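PDB 6RO8: cytochrome P450 RhF from Acinetobacter radioresistens, which probably oxidises organic substrates as a heme-thiolate monooxygenase, the chain here being the heme domain of a longer protein that also carries reductase and iron-sulfur parts. Local coordinates for residues Ile55-Trp64 / Val330-Asp339; Ala87-Cys95 / Asn200-Gln210. All coordinates share one frame; numbering follows the deposited sequence.

Interaction 1: Ile55-Trp64 / Val330-Asp339; sequences IFFSEAMGYW and VSGVKFRKGD
Trp64 and Ile55 of one β-hairpin pack against Val333 and Phe335 of another, joining the 55-58/63-66 edge of the mixed sheet of the cytochrome P450 fold to the small two-stranded sheet 328-330/333-335. The contact is made mainly by side chains. Each partner has its own turn: a G1 bulge, Gly62 and Tyr63 facing Ser58, closes the first hairpin, and a type I' turn from Val330 to Val333 closes the second.

The aromatic part is a T-shaped pair. Phe335 turns its edge to the indole of Trp64, with its ring centroid 4.6 Å from that of the five-membered ring and the planes at 67°. CE1 of Phe335 lies over the indole face, 3.4 Å from Trp64 CD2. Phe57 CD1 sits over the opposite face of the indole, which is thus held between two phenyl rings.

Apolar contacts continue along the strand. Val333 divides its two methyls between the partners: CG1, anti to the backbone N (chi1 -175°), reaches Trp64 CZ3 at 3.5 Å, whereas CG2 lies 4.1 Å from Ile55 CB. Ile55 itself forks, CG2 meeting the edge of Phe335 at CZ, 4.1 Å away, while CD1 extends to Val330 CG1 at 4.0 Å. Asp71 of helix 69-77 borders this end, touching Ile55 and Val330 and accepting a hydrogen bond from Ser331 OG.

The polar part lies at the indole edge. Asp339 is the last residue of a type II turn that begins at Arg336, and its carboxylate plane is inclined 64° to the indole. OD2 of Asp339 serves both segments: Arg336 N donates to it from above the carboxylate plane, and Trp64 NE1 adds a weak hydrogen bond of 3.1 Å to the same oxygen.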
loop_
_atom_site.group_PDB
_atom_site.type_symbol
_atom_site.label_atom_id
_atom_site.label_comp_id
_atom_site.label_asym_id
_atom_site.label_seq_id
_atom_site.Cartn_x
_atom_site.Cartn_y
_atom_site.Cartn_z
ATOM N N ILE A 55 -11.644 -17.415 10.309
ATOM C CA ILE A 55 -11.588 -16.241 11.162
ATOM C C ILE A 55 -11.150 -16.694 12.542
ATOM O O ILE A 55 -11.751 -17.605 13.122
ATOM C CB ILE A 55 -12.941 -15.516 11.237
ATOM C CG1 ILE A 55 -13.358 -15.035 9.838
ATOM C CG2 ILE A 55 -12.856 -14.387 12.249
ATOM C CD1 ILE A 55 -14.830 -14.722 9.688
ATOM N N PHE A 56 -10.094 -16.083 13.059
ATOM C CA PHE A 56 -9.604 -16.468 14.369
ATOM C C PHE A 56 -8.993 -15.245 15.023
ATOM O O PHE A 56 -8.636 -14.274 14.354
ATOM C CB PHE A 56 -8.600 -17.622 14.259
ATOM C CG PHE A 56 -7.352 -17.261 13.505
ATOM C CD1 PHE A 56 -7.290 -17.424 12.122
ATOM C CD2 PHE A 56 -6.236 -16.759 14.179
ATOM C CE1 PHE A 56 -6.151 -17.092 11.425
ATOM C CE2 PHE A 56 -5.091 -16.425 13.483
ATOM C CZ PHE A 56 -5.049 -16.601 12.096
ATOM N N PHE A 57 -8.901 -15.284 16.345
ATOM C CA PHE A 57 -8.299 -14.195 17.097
ATOM C C PHE A 57 -6.859 -14.541 17.457
ATOM O O PHE A 57 -6.593 -15.594 18.049
ATOM C CB PHE A 57 -9.090 -13.872 18.365
ATOM C CG PHE A 57 -8.570 -12.673 19.074
ATOM C CD1 PHE A 57 -8.851 -11.404 18.589
ATOM C CD2 PHE A 57 -7.749 -12.802 20.196
ATOM C CE1 PHE A 57 -8.348 -10.277 19.211
ATOM C CE2 PHE A 57 -7.242 -11.666 20.834
ATOM C CZ PHE A 57 -7.541 -10.407 20.336
ATOM N N SER A 58 -5.934 -13.654 17.107
ATOM C CA SER A 58 -4.537 -13.821 17.473
ATOM C C SER A 58 -4.267 -13.003 18.736
ATOM O O SER A 58 -4.385 -11.769 18.735
ATOM C CB SER A 58 -3.613 -13.407 16.329
ATOM O OG SER A 58 -2.256 -13.342 16.762
ATOM N N GLU A 59 -3.928 -13.695 19.820
ATOM C CA GLU A 59 -3.454 -13.011 21.012
ATOM C C GLU A 59 -2.060 -12.453 20.816
ATOM O O GLU A 59 -1.689 -11.477 21.481
ATOM C CB GLU A 59 -3.478 -13.966 22.193
ATOM C CG GLU A 59 -4.865 -14.460 22.491
ATOM C CD GLU A 59 -4.878 -15.550 23.521
ATOM O OE1 GLU A 59 -5.893 -16.271 23.596
ATOM O OE2 GLU A 59 -3.870 -15.688 24.247
ATOM N N ALA A 60 -1.289 -13.044 19.903
ATOM C CA ALA A 60 0.042 -12.532 19.632
ATOM C C ALA A 60 -0.017 -11.073 19.207
ATOM O O ALA A 60 0.904 -10.299 19.490
ATOM C CB ALA A 60 0.724 -13.386 18.563
ATOM N N MET A 61 -1.091 -10.662 18.531
ATOM C CA MET A 61 -1.138 -9.278 18.081
ATOM C C MET A 61 -2.459 -8.575 18.344
ATOM O O MET A 61 -2.691 -7.511 17.775
ATOM C CB MET A 61 -0.787 -9.221 16.609
ATOM C CG MET A 61 0.466 -9.979 16.346
ATOM S SD MET A 61 0.640 -9.968 14.643
ATOM C CE MET A 61 -0.940 -10.697 14.312
ATOM N N GLY A 62 -3.313 -9.132 19.200
ATOM C CA GLY A 62 -4.502 -8.431 19.639
ATOM C C GLY A 62 -5.519 -8.148 18.554
ATOM O O GLY A 62 -6.327 -7.221 18.699
ATOM N N TYR A 63 -5.524 -8.928 17.480
ATOM C CA TYR A 63 -6.349 -8.634 16.318
ATOM C C TYR A 63 -7.098 -9.885 15.895
ATOM O O TYR A 63 -6.568 -10.996 15.981
ATOM C CB TYR A 63 -5.494 -8.120 15.128
ATOM C CG TYR A 63 -5.345 -6.614 15.027
ATOM C CD1 TYR A 63 -4.484 -5.918 15.869
ATOM C CD2 TYR A 63 -6.035 -5.891 14.062
ATOM C CE1 TYR A 63 -4.336 -4.552 15.771
ATOM C CE2 TYR A 63 -5.889 -4.514 13.954
ATOM C CZ TYR A 63 -5.041 -3.852 14.813
ATOM O OH TYR A 63 -4.902 -2.480 14.720
ATOM N N TRP A 64 -8.333 -9.712 15.450
ATOM C CA TRP A 64 -8.948 -10.789 14.696
ATOM C C TRP A 64 -8.258 -10.907 13.340
ATOM O O TRP A 64 -7.836 -9.905 12.739
ATOM C CB TRP A 64 -10.438 -10.536 14.511
ATOM C CG TRP A 64 -11.232 -10.712 15.763
ATOM C CD1 TRP A 64 -11.616 -9.738 16.639
ATOM C CD2 TRP A 64 -11.753 -11.942 16.275
ATOM N NE1 TRP A 64 -12.341 -10.286 17.673
ATOM C CE2 TRP A 64 -12.440 -11.638 17.473
ATOM C CE3 TRP A 64 -11.707 -13.271 15.838
ATOM C CZ2 TRP A 64 -13.075 -12.615 18.239
ATOM C CZ3 TRP A 64 -12.331 -14.239 16.603
ATOM C CH2 TRP A 64 -13.012 -13.904 17.791
ATOM N N VAL A 330 -19.637 -12.180 11.677
ATOM C CA VAL A 330 -19.235 -12.522 10.319
ATOM C C VAL A 330 -18.969 -14.021 10.316
ATOM O O VAL A 330 -18.195 -14.511 11.145
ATOM C CB VAL A 330 -17.986 -11.733 9.874
ATOM C CG1 VAL A 330 -17.582 -12.077 8.451
ATOM C CG2 VAL A 330 -18.239 -10.234 10.013
ATOM N N SER A 331 -19.642 -14.747 9.429
ATOM C CA SER A 331 -19.457 -16.193 9.259
ATOM C C SER A 331 -19.339 -16.940 10.591
ATOM O O SER A 331 -18.410 -17.721 10.813
ATOM C CB SER A 331 -18.236 -16.480 8.391
ATOM O OG SER A 331 -18.545 -16.300 7.025
ATOM N N GLY A 332 -20.283 -16.675 11.495
ATOM C CA GLY A 332 -20.365 -17.443 12.725
ATOM C C GLY A 332 -19.462 -17.005 13.852
ATOM O O GLY A 332 -19.342 -17.735 14.846
ATOM N N VAL A 333 -18.835 -15.835 13.742
ATOM C CA VAL A 333 -17.938 -15.300 14.765
ATOM C C VAL A 333 -18.460 -13.927 15.179
ATOM O O VAL A 333 -18.642 -13.055 14.321
ATOM C CB VAL A 333 -16.494 -15.208 14.245
ATOM C CG1 VAL A 333 -15.520 -14.774 15.353
ATOM C CG2 VAL A 333 -16.083 -16.533 13.642
ATOM N N LYS A 334 -18.695 -13.727 16.479
ATOM C CA LYS A 334 -19.224 -12.452 16.957
ATOM C C LYS A 334 -18.083 -11.550 17.412
ATOM O O LYS A 334 -17.113 -12.018 18.015
ATOM C CB LYS A 334 -20.248 -12.658 18.095
ATOM C CG LYS A 334 -21.404 -11.614 18.045
ATOM C CD LYS A 334 -22.808 -12.104 18.498
ATOM C CE LYS A 334 -23.938 -11.405 17.686
ATOM N NZ LYS A 334 -24.041 -9.910 17.851
ATOM N N PHE A 335 -18.190 -10.263 17.085
ATOM C CA PHE A 335 -17.177 -9.261 17.407
ATOM C C PHE A 335 -17.733 -8.267 18.417
ATOM O O PHE A 335 -18.877 -7.824 18.290
ATOM C CB PHE A 335 -16.713 -8.493 16.157
ATOM C CG PHE A 335 -16.087 -9.353 15.093
ATOM C CD1 PHE A 335 -15.057 -10.239 15.394
ATOM C CD2 PHE A 335 -16.509 -9.237 13.779
ATOM C CE1 PHE A 335 -14.488 -11.018 14.406
ATOM C CE2 PHE A 335 -15.940 -10.002 12.783
ATOM C CZ PHE A 335 -14.927 -10.897 13.094
ATOM N N ARG A 336 -16.914 -7.889 19.393
ATOM C CA ARG A 336 -17.325 -6.888 20.368
ATOM C C ARG A 336 -16.922 -5.506 19.881
ATOM O O ARG A 336 -15.895 -5.344 19.212
ATOM C CB ARG A 336 -16.697 -7.176 21.738
ATOM C CG ARG A 336 -16.892 -6.081 22.828
ATOM C CD ARG A 336 -18.366 -5.656 23.064
ATOM N NE ARG A 336 -18.517 -4.197 23.180
ATOM C CZ ARG A 336 -18.333 -3.483 24.293
ATOM N NH1 ARG A 336 -18.015 -4.080 25.438
ATOM N NH2 ARG A 336 -18.490 -2.161 24.269
ATOM N N LYS A 337 -17.768 -4.524 20.173
ATOM C CA LYS A 337 -17.429 -3.120 19.995
ATOM C C LYS A 337 -16.011 -2.861 20.479
ATOM O O LYS A 337 -15.683 -3.117 21.643
ATOM C CB LYS A 337 -18.431 -2.262 20.772
ATOM C CG LYS A 337 -18.203 -0.759 20.804
ATOM C CD LYS A 337 -19.493 -0.107 21.308
ATOM C CE LYS A 337 -19.265 1.255 21.925
ATOM N NZ LYS A 337 -17.967 1.800 21.466
ATOM N N GLY A 338 -15.150 -2.404 19.568
ATOM C CA GLY A 338 -13.755 -2.178 19.881
ATOM C C GLY A 338 -12.802 -3.278 19.450
ATOM O O GLY A 338 -11.583 -3.086 19.555
ATOM N N ASP A 339 -13.309 -4.423 18.992
ATOM C CA ASP A 339 -12.434 -5.448 18.436
ATOM C C ASP A 339 -11.729 -4.912 17.200
ATOM O O ASP A 339 -12.344 -4.262 16.347
ATOM C CB ASP A 339 -13.233 -6.688 18.053
ATOM C CG ASP A 339 -13.473 -7.614 19.213
ATOM O OD1 ASP A 339 -12.758 -7.496 20.226
ATOM O OD2 ASP A 339 -14.389 -8.451 19.110
#

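Interaction 2: Ala87-Cys95 / Asn200-Gln210; sequences ALEKLTPSC and NTWGRPTLEQQ
Leu88 and Trp202 meet at the rim of the indole, where the loop before helix 96-104 runs past the end of helix 187-202 and the turn into helix 207-233. By the usual P450 topology this probably corresponds to part of the B-C region against the F-G region. Leu88 CD2 touches the six-membered ring near its plane, 3.6 Å from Trp202 CH2. One face of the same indole carries the CG2 methyl of Thr201, centred above it. That methyl also points into the opposing loop, 3.4 Å from Leu88 O and close to Glu89 O; it is turned there because CG2 stands anti to the backbone N, leaving OG1 (chi1 -51°) to bond back to His197 O. A water lies between Ala87 O and Trp202 NE1, but so close to NE1 that the bridge is doubtful.

Lys90 lies across Asn200 at about a right angle. Its aliphatic chain, extended as far as CE, runs past Asn200 O and the OD1 side of the amide, with CE beside Asn200 OD1. The backbones are tied just beside it: Leu91 N donates to Thr201 O over 2.9 Å, with an N-H...O angle of 145°, so a carbonyl of the last helical turn is satisfied by the loop.

Farther on, Thr92 CG2 meets Arg204 CG at 4.2 Å, the two side chains again crossing nearly perpendicularly. Arg204 sends its guanidinium onward to a salt bridge with Asp32. Gln210 is held by its NE2 bond of 3.0 Å to Pro205 O, while OE1 rests 3.4 Å from Cys95 CB.

Around the contact, strand 320-324 packs on Ala87, Glu89, Thr201 and Trp202, helix 207-233 covers Asn200 through Val213 and Val217, and Cys95 occupies the N-cap position of helix 96-104.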
loop_
_atom_site.group_PDB
_atom_site.type_symbol
_atom_site.label_atom_id
_atom_site.label_comp_id
_atom_site.label_asym_id
_atom_site.label_seq_id
_atom_site.Cartn_x
_atom_site.Cartn_y
_atom_site.Cartn_z
ATOM N N ALA A 87 -7.109 2.422 10.670
ATOM C CA ALA A 87 -6.333 2.050 9.486
ATOM C C ALA A 87 -4.921 2.629 9.509
ATOM O O ALA A 87 -4.014 2.053 8.896
ATOM C CB ALA A 87 -7.056 2.475 8.204
ATOM N N LEU A 88 -4.710 3.757 10.195
ATOM C CA LEU A 88 -3.377 4.347 10.300
ATOM C C LEU A 88 -2.883 4.382 11.740
ATOM O O LEU A 88 -1.892 5.059 12.048
ATOM C CB LEU A 88 -3.358 5.749 9.700
ATOM C CG LEU A 88 -3.728 5.878 8.222
ATOM C CD1 LEU A 88 -3.811 7.355 7.880
ATOM C CD2 LEU A 88 -2.730 5.119 7.275
ATOM N N GLU A 89 -3.546 3.636 12.614
ATOM C CA GLU A 89 -3.182 3.565 14.016
ATOM C C GLU A 89 -1.874 2.807 14.212
ATOM O O GLU A 89 -1.583 1.837 13.510
ATOM C CB GLU A 89 -4.322 2.894 14.766
ATOM C CG GLU A 89 -4.125 2.601 16.239
ATOM C CD GLU A 89 -5.283 1.796 16.759
ATOM O OE1 GLU A 89 -5.199 0.551 16.738
ATOM O OE2 GLU A 89 -6.300 2.407 17.135
ATOM N N LYS A 90 -1.088 3.243 15.190
ATOM C CA LYS A 90 0.212 2.628 15.399
ATOM C C LYS A 90 0.032 1.237 15.991
ATOM O O LYS A 90 -0.672 1.052 16.983
ATOM C CB LYS A 90 1.090 3.492 16.300
ATOM C CG LYS A 90 2.447 2.847 16.534
ATOM C CD LYS A 90 3.463 3.737 17.240
ATOM C CE LYS A 90 4.868 3.096 17.274
ATOM N NZ LYS A 90 5.060 1.919 18.178
ATOM N N LEU A 91 0.654 0.248 15.360
ATOM C CA LEU A 91 0.361 -1.132 15.711
ATOM C C LEU A 91 0.785 -1.435 17.141
ATOM O O LEU A 91 -0.030 -1.849 17.972
ATOM C CB LEU A 91 1.054 -2.064 14.727
ATOM C CG LEU A 91 0.638 -3.513 14.857
ATOM C CD1 LEU A 91 -0.815 -3.653 14.443
ATOM C CD2 LEU A 91 1.536 -4.301 13.951
ATOM N N THR A 92 2.060 -1.234 17.444
ATOM C CA THR A 92 2.519 -1.513 18.798
ATOM C C THR A 92 2.654 -0.214 19.591
ATOM O O THR A 92 3.097 0.810 19.046
ATOM C CB THR A 92 3.860 -2.249 18.771
ATOM O OG1 THR A 92 4.929 -1.307 18.663
ATOM C CG2 THR A 92 3.924 -3.190 17.570
ATOM N N PRO A 93 2.241 -0.200 20.857
ATOM C CA PRO A 93 2.244 1.059 21.617
ATOM C C PRO A 93 3.611 1.721 21.645
ATOM O O PRO A 93 4.655 1.061 21.657
ATOM C CB PRO A 93 1.808 0.630 23.021
ATOM C CG PRO A 93 0.948 -0.539 22.779
ATOM C CD PRO A 93 1.547 -1.272 21.583
ATOM N N SER A 94 3.590 3.048 21.643
ATOM C CA SER A 94 4.824 3.807 21.649
ATOM C C SER A 94 5.420 3.781 23.051
ATOM O O SER A 94 4.699 3.894 24.046
ATOM C CB SER A 94 4.560 5.237 21.175
ATOM O OG SER A 94 3.595 5.275 20.126
ATOM N N CYS A 95 6.726 3.579 23.136
ATOM C CA CYS A 95 7.371 3.685 24.428
ATOM C C CYS A 95 7.344 5.147 24.876
ATOM O O CYS A 95 7.362 6.059 24.039
ATOM C CB CYS A 95 8.803 3.119 24.378
ATOM S SG CYS A 95 8.967 1.351 25.058
ATOM N N ASN A 200 6.991 2.821 11.905
ATOM C CA ASN A 200 6.296 3.273 13.106
ATOM C C ASN A 200 4.877 2.717 13.165
ATOM O O ASN A 200 4.406 2.292 14.228
ATOM C CB ASN A 200 6.259 4.801 13.146
ATOM C CG ASN A 200 5.851 5.331 14.496
ATOM O OD1 ASN A 200 6.462 4.991 15.508
ATOM N ND2 ASN A 200 4.812 6.172 14.523
ATOM N N THR A 201 4.175 2.724 12.021
ATOM C CA THR A 201 2.751 2.401 12.008
ATOM C C THR A 201 2.499 0.901 11.911
ATOM O O THR A 201 1.710 0.345 12.686
ATOM C CB THR A 201 2.081 3.112 10.843
ATOM O OG1 THR A 201 2.417 4.504 10.877
ATOM C CG2 THR A 201 0.563 2.935 10.883
ATOM N N TRP A 202 3.154 0.234 10.960
ATOM C CA TRP A 202 2.849 -1.153 10.634
ATOM C C TRP A 202 3.957 -2.118 11.017
ATOM O O TRP A 202 3.818 -3.323 10.783
ATOM C CB TRP A 202 2.541 -1.292 9.138
ATOM C CG TRP A 202 1.274 -0.594 8.758
ATOM C CD1 TRP A 202 -0.003 -1.067 8.900
ATOM C CD2 TRP A 202 1.153 0.711 8.187
ATOM N NE1 TRP A 202 -0.910 -0.138 8.438
ATOM C CE2 TRP A 202 -0.226 0.961 7.996
ATOM C CE3 TRP A 202 2.075 1.691 7.812
ATOM C CZ2 TRP A 202 -0.698 2.148 7.453
ATOM C CZ3 TRP A 202 1.606 2.873 7.279
ATOM C CH2 TRP A 202 0.230 3.091 7.097
ATOM N N GLY A 203 5.054 -1.629 11.591
ATOM C CA GLY A 203 6.169 -2.465 11.969
ATOM C C GLY A 203 6.270 -2.636 13.474
ATOM O O GLY A 203 5.440 -2.179 14.256
ATOM N N ARG A 204 7.327 -3.332 13.867
ATOM C CA ARG A 204 7.648 -3.580 15.272
ATOM C C ARG A 204 9.086 -3.118 15.476
ATOM O O ARG A 204 10.004 -3.939 15.599
ATOM C CB ARG A 204 7.459 -5.057 15.626
ATOM C CG ARG A 204 7.458 -5.395 17.089
ATOM C CD ARG A 204 7.306 -6.913 17.283
ATOM N NE ARG A 204 5.910 -7.365 17.192
ATOM C CZ ARG A 204 5.519 -8.642 17.149
ATOM N NH1 ARG A 204 6.420 -9.620 17.172
ATOM N NH2 ARG A 204 4.225 -8.941 17.067
ATOM N N PRO A 205 9.316 -1.799 15.484
ATOM C CA PRO A 205 10.671 -1.282 15.707
ATOM C C PRO A 205 11.281 -1.825 16.987
ATOM O O PRO A 205 10.614 -1.947 18.021
ATOM C CB PRO A 205 10.455 0.231 15.799
ATOM C CG PRO A 205 9.037 0.366 16.211
ATOM C CD PRO A 205 8.331 -0.706 15.454
ATOM N N THR A 206 12.563 -2.160 16.903
ATOM C CA THR A 206 13.285 -2.612 18.078
ATOM C C THR A 206 13.485 -1.447 19.039
ATOM O O THR A 206 13.223 -0.285 18.719
ATOM C CB THR A 206 14.639 -3.214 17.690
ATOM O OG1 THR A 206 15.524 -2.169 17.261
ATOM C CG2 THR A 206 14.480 -4.234 16.562
ATOM N N LEU A 207 13.969 -1.784 20.235
ATOM C CA LEU A 207 14.158 -0.786 21.280
ATOM C C LEU A 207 15.060 0.349 20.809
ATOM O O LEU A 207 14.750 1.528 21.005
ATOM C CB LEU A 207 14.729 -1.464 22.526
ATOM C CG LEU A 207 14.062 -1.077 23.851
ATOM C CD1 LEU A 207 12.546 -0.966 23.698
ATOM C CD2 LEU A 207 14.432 -2.049 24.975
ATOM N N GLU A 208 16.155 0.006 20.137
ATOM C CA GLU A 208 17.105 1.005 19.663
ATOM C C GLU A 208 16.469 1.955 18.653
ATOM O O GLU A 208 16.704 3.170 18.699
ATOM C CB GLU A 208 18.328 0.303 19.062
ATOM C CG GLU A 208 18.924 -0.816 19.947
ATOM C CD GLU A 208 18.128 -2.120 19.893
ATOM O OE1 GLU A 208 18.509 -3.088 20.587
ATOM O OE2 GLU A 208 17.118 -2.170 19.161
ATOM N N GLN A 209 15.636 1.431 17.754
ATOM C CA GLN A 209 15.106 2.254 16.674
ATOM C C GLN A 209 13.950 3.141 17.092
ATOM O O GLN A 209 13.705 4.157 16.436
ATOM C CB GLN A 209 14.608 1.385 15.534
ATOM C CG GLN A 209 15.473 0.233 15.207
ATOM C CD GLN A 209 14.868 -0.558 14.096
ATOM O OE1 GLN A 209 14.327 -1.639 14.317
ATOM N NE2 GLN A 209 14.909 -0.003 12.888
ATOM N N GLN A 210 13.201 2.748 18.126
ATOM C CA GLN A 210 11.942 3.422 18.431
ATOM C C GLN A 210 12.136 4.927 18.583
ATOM O O GLN A 210 11.312 5.721 18.105
ATOM C CB GLN A 210 11.317 2.817 19.692
ATOM C CG GLN A 210 10.650 1.465 19.437
ATOM C CD GLN A 210 10.268 0.736 20.716
ATOM O OE1 GLN A 210 10.180 1.342 21.786
ATOM N NE2 GLN A 210 10.057 -0.578 20.614
HETATM O O HOH W 1 -3.325 -0.443 8.631
#

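In the fold
Interactions 1 and 2 have centres 21 Å apart but adjoin through the hairpin 55-64. Tyr63 CE1 lies 3.9 Å from Leu91 CD1, and Met61 CG packs 4.0 Å from Arg204 NH2. Arg321 bridges them further, bonding both Tyr63 OH and Glu89 O. Arg322, a heme-binding residue, is the common reference: its side chain is about 8 Å from that of Phe335 and about 5 Å from that of Ala87. Interaction 2 is thus the one at the pocket, with the Leu88 side chain about 4 Å from the bound histidine and that of Ala87 about 6 Å from the heme, whereas interaction 1 joins sheets toward the periphery.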